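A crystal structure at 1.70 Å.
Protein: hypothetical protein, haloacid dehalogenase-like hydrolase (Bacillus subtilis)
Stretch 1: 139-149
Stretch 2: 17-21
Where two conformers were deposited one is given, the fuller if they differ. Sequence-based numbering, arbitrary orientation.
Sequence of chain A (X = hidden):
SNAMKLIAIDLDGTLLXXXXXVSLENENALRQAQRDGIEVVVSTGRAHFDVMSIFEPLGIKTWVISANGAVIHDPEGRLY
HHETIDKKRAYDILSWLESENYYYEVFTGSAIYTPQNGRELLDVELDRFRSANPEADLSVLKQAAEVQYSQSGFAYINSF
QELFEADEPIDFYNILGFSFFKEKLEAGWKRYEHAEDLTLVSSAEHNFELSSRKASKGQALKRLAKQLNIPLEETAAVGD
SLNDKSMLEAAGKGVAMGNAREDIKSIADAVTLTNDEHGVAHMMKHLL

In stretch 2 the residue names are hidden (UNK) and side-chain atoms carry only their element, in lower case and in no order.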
# COMPACT_ATOMS: atom_id res chain seq x y z
N SER A 139 -4.96 -12.09 -19.16
CA SER A 139 -3.73 -11.95 -19.92
C SER A 139 -3.15 -10.55 -19.79
O SER A 139 -1.93 -10.37 -19.70
CB SER A 139 -3.96 -12.28 -21.40
OG SER A 139 -4.78 -11.30 -22.02
N VAL A 140 -4.02 -9.54 -19.78
CA VAL A 140 -3.56 -8.16 -19.64
C VAL A 140 -2.95 -8.00 -18.25
O VAL A 140 -1.88 -7.39 -18.10
CB VAL A 140 -4.72 -7.16 -19.81
CG1 VAL A 140 -4.25 -5.74 -19.52
CG2 VAL A 140 -5.26 -7.24 -21.23
N LEU A 141 -3.61 -8.56 -17.24
CA LEU A 141 -3.12 -8.47 -15.86
C LEU A 141 -1.79 -9.20 -15.66
O LEU A 141 -0.90 -8.70 -14.98
CB LEU A 141 -4.16 -9.04 -14.89
CG LEU A 141 -5.53 -8.36 -14.82
CD1 LEU A 141 -6.34 -8.99 -13.69
CD2 LEU A 141 -5.36 -6.87 -14.57
N LYS A 142 -1.66 -10.38 -16.26
CA LYS A 142 -0.42 -11.14 -16.11
C LYS A 142 0.75 -10.42 -16.76
O LYS A 142 1.83 -10.33 -16.17
CB LYS A 142 -0.58 -12.54 -16.73
CG LYS A 142 0.69 -13.38 -16.70
CD LYS A 142 0.39 -14.83 -17.06
CE LYS A 142 1.66 -15.67 -17.20
NZ LYS A 142 2.50 -15.21 -18.35
N GLN A 143 0.55 -9.91 -17.97
CA GLN A 143 1.62 -9.21 -18.67
C GLN A 143 2.10 -8.03 -17.85
O GLN A 143 3.30 -7.78 -17.74
CB GLN A 143 1.14 -8.71 -20.04
CG GLN A 143 2.20 -7.90 -20.78
CD GLN A 143 1.70 -7.34 -22.11
OE1 GLN A 143 1.33 -8.10 -23.01
NE2 GLN A 143 1.71 -6.02 -22.23
N ALA A 144 1.15 -7.29 -17.28
CA ALA A 144 1.48 -6.13 -16.47
C ALA A 144 2.14 -6.56 -15.17
O ALA A 144 3.07 -5.90 -14.69
CB ALA A 144 0.22 -5.33 -16.18
N ALA A 145 1.68 -7.66 -14.59
CA ALA A 145 2.25 -8.16 -13.34
C ALA A 145 3.71 -8.55 -13.54
O ALA A 145 4.53 -8.40 -12.64
CB ALA A 145 1.45 -9.37 -12.84
N GLU A 146 4.02 -9.06 -14.73
CA GLU A 146 5.38 -9.46 -15.04
C GLU A 146 6.27 -8.22 -15.17
O GLU A 146 7.39 -8.19 -14.68
CB GLU A 146 5.41 -10.28 -16.34
CG GLU A 146 4.51 -11.50 -16.29
CD GLU A 146 4.46 -12.26 -17.60
OE1 GLU A 146 4.46 -11.61 -18.66
OE2 GLU A 146 4.39 -13.50 -17.56
N VAL A 147 5.75 -7.18 -15.82
CA VAL A 147 6.51 -5.95 -15.97
C VAL A 147 6.79 -5.40 -14.57
O VAL A 147 7.90 -4.97 -14.26
CB VAL A 147 5.75 -4.90 -16.79
CG1 VAL A 147 6.57 -3.62 -16.89
CG2 VAL A 147 5.46 -5.44 -18.18
N GLN A 148 5.77 -5.44 -13.71
CA GLN A 148 5.89 -4.97 -12.34
C GLN A 148 6.99 -5.73 -11.58
O GLN A 148 7.83 -5.13 -10.91
CB GLN A 148 4.57 -5.16 -11.60
CG GLN A 148 4.61 -4.66 -10.16
CD GLN A 148 4.76 -3.16 -10.10
OE1 GLN A 148 3.98 -2.43 -10.72
NE2 GLN A 148 5.75 -2.68 -9.36
N TYR A 149 6.94 -7.05 -11.67
CA TYR A 149 7.92 -7.88 -10.99
C TYR A 149 9.33 -7.59 -11.50
O TYR A 149 10.29 -7.59 -10.72
CB TYR A 149 7.61 -9.36 -11.20
CG TYR A 149 8.69 -10.27 -10.67
CD1 TYR A 149 8.81 -10.51 -9.30
CD2 TYR A 149 9.63 -10.84 -11.53
CE1 TYR A 149 9.84 -11.30 -8.80
CE2 TYR A 149 10.66 -11.63 -11.04
CZ TYR A 149 10.76 -11.85 -9.67
OH TYR A 149 11.79 -12.62 -9.17
N UNK A 17 -3.79 2.12 -13.05
CA UNK A 17 -4.85 1.42 -13.75
C UNK A 17 -4.51 -0.07 -13.72
O UNK A 17 -3.54 -0.48 -13.06
n UNK A 17 -3.81 2.34 -17.24
o UNK A 17 -2.89 0.95 -15.73
c UNK A 17 -3.80 1.70 -16.07
c UNK A 17 -5.02 1.92 -15.19
N UNK A 18 -5.28 -0.89 -14.43
CA UNK A 18 -5.07 -2.33 -14.43
C UNK A 18 -3.79 -2.79 -15.12
O UNK A 18 -3.45 -3.98 -15.09
o UNK A 18 -6.54 -2.61 -16.36
c UNK A 18 -6.30 -3.04 -15.03
N UNK A 19 -3.08 -1.86 -15.75
CA UNK A 19 -1.81 -2.18 -16.40
C UNK A 19 -0.68 -1.53 -15.61
O UNK A 19 0.47 -1.47 -16.06
c UNK A 19 -2.66 -2.56 -18.75
c UNK A 19 -3.31 -0.89 -20.53
n UNK A 19 -3.41 -0.67 -22.01
c UNK A 19 -2.55 -2.16 -20.22
c UNK A 19 -1.81 -1.68 -17.85
N UNK A 20 -1.04 -1.07 -14.41
CA UNK A 20 -0.13 -0.39 -13.49
C UNK A 20 0.58 0.82 -14.07
O UNK A 20 1.76 1.07 -13.80
c UNK A 20 0.38 -2.08 -11.67
c UNK A 20 -0.88 -2.22 -11.18
c UNK A 20 0.48 -3.26 -9.82
n UNK A 20 -0.79 -2.96 -10.03
c UNK A 20 0.89 -1.37 -12.89
n UNK A 20 1.21 -2.74 -10.79
N UNK A 21 -0.16 1.57 -14.87
CA UNK A 21 0.35 2.79 -15.47
C UNK A 21 -0.35 3.94 -14.75
O UNK A 21 -1.39 3.74 -14.12
c UNK A 21 -0.04 2.87 -16.95
c UNK A 21 0.27 1.64 -17.78
n UNK A 21 0.24 1.20 -20.16
o UNK A 21 -1.59 2.08 -19.21
c UNK A 21 -0.44 1.67 -19.12

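Position 17 carries four side-chain atoms: two carbons, the second bonded to one oxygen and one nitrogen. That is a short branched amide. It lies out of reach of stretch 1. The oxygen accepts from two backbone amides, the N of position 19 and the N of position 21. The four-atom amide identifies Asn17. The bonds are 2.8 Å from N of position 19 to OD1 of Asn17 and 2.9 Å from N of position 21 to the same OD1. Asn17 also opens a type I beta turn, in which its backbone O accepts from N of position 20 at 2.9 Å.

Position 18 has one carbon followed by one oxygen, unbranched. The carbon, CB, lies 4.0 Å from CD2 of Leu141. The oxygen is hydrogen-bonded elsewhere in the structure. Two atoms ending in a hydroxyl give Ser18. Its backbone O is 3.5 Å from Leu141 CD2 and 4.1 Å from Ala144 CB. Both neighbours are carbons, and this buried O has no polar partner in the model.

Position 19 shows four carbons in a row ending in a nitrogen. Its second side-chain carbon packs 3.6 Å from CG1 of Val140, and its CA sits 3.8 Å from CB of Ala144. The end of the chain leads away from the helix. A linear chain with a terminal amine is Lys19. The atom near Val140 is CG, so the aliphatic part makes this contact.

Position 20 has one carbon and then a five-membered ring of three carbons and two nitrogens. One ring nitrogen meets OE1 of Gln148, which lies at the ring edge, near its plane. An imidazole identifies His20. ND1 of His20 donates to OE1 of Gln148 at 2.8 Å, with an N-H...acceptor angle of 160°.

Position 21 has three carbons, the third bearing one oxygen and one nitrogen. It does not reach stretch 1. The longer amide is Gln21. Its OE1 accepts from ND2 of Asn17 at 3.0 Å, so the two amide side chains help tie the ends of the loop together.

The contact is small, burying 284 Å² in total. A turn rests against one side of a helix. Ala144 is buried and points its CB toward the turn. Its methyl packs against the backbone of Lys19, with CB of Ala144 3.8 Å from CA of Lys19, and CA of Ala144 and CA of Lys19 are 5.1 Å apart. Val140 and Leu141 add apolar packing. The His20 to Gln148 bond is the only hydrogen bond between the stretches.

Stretch 2 17-21: NSKHQ
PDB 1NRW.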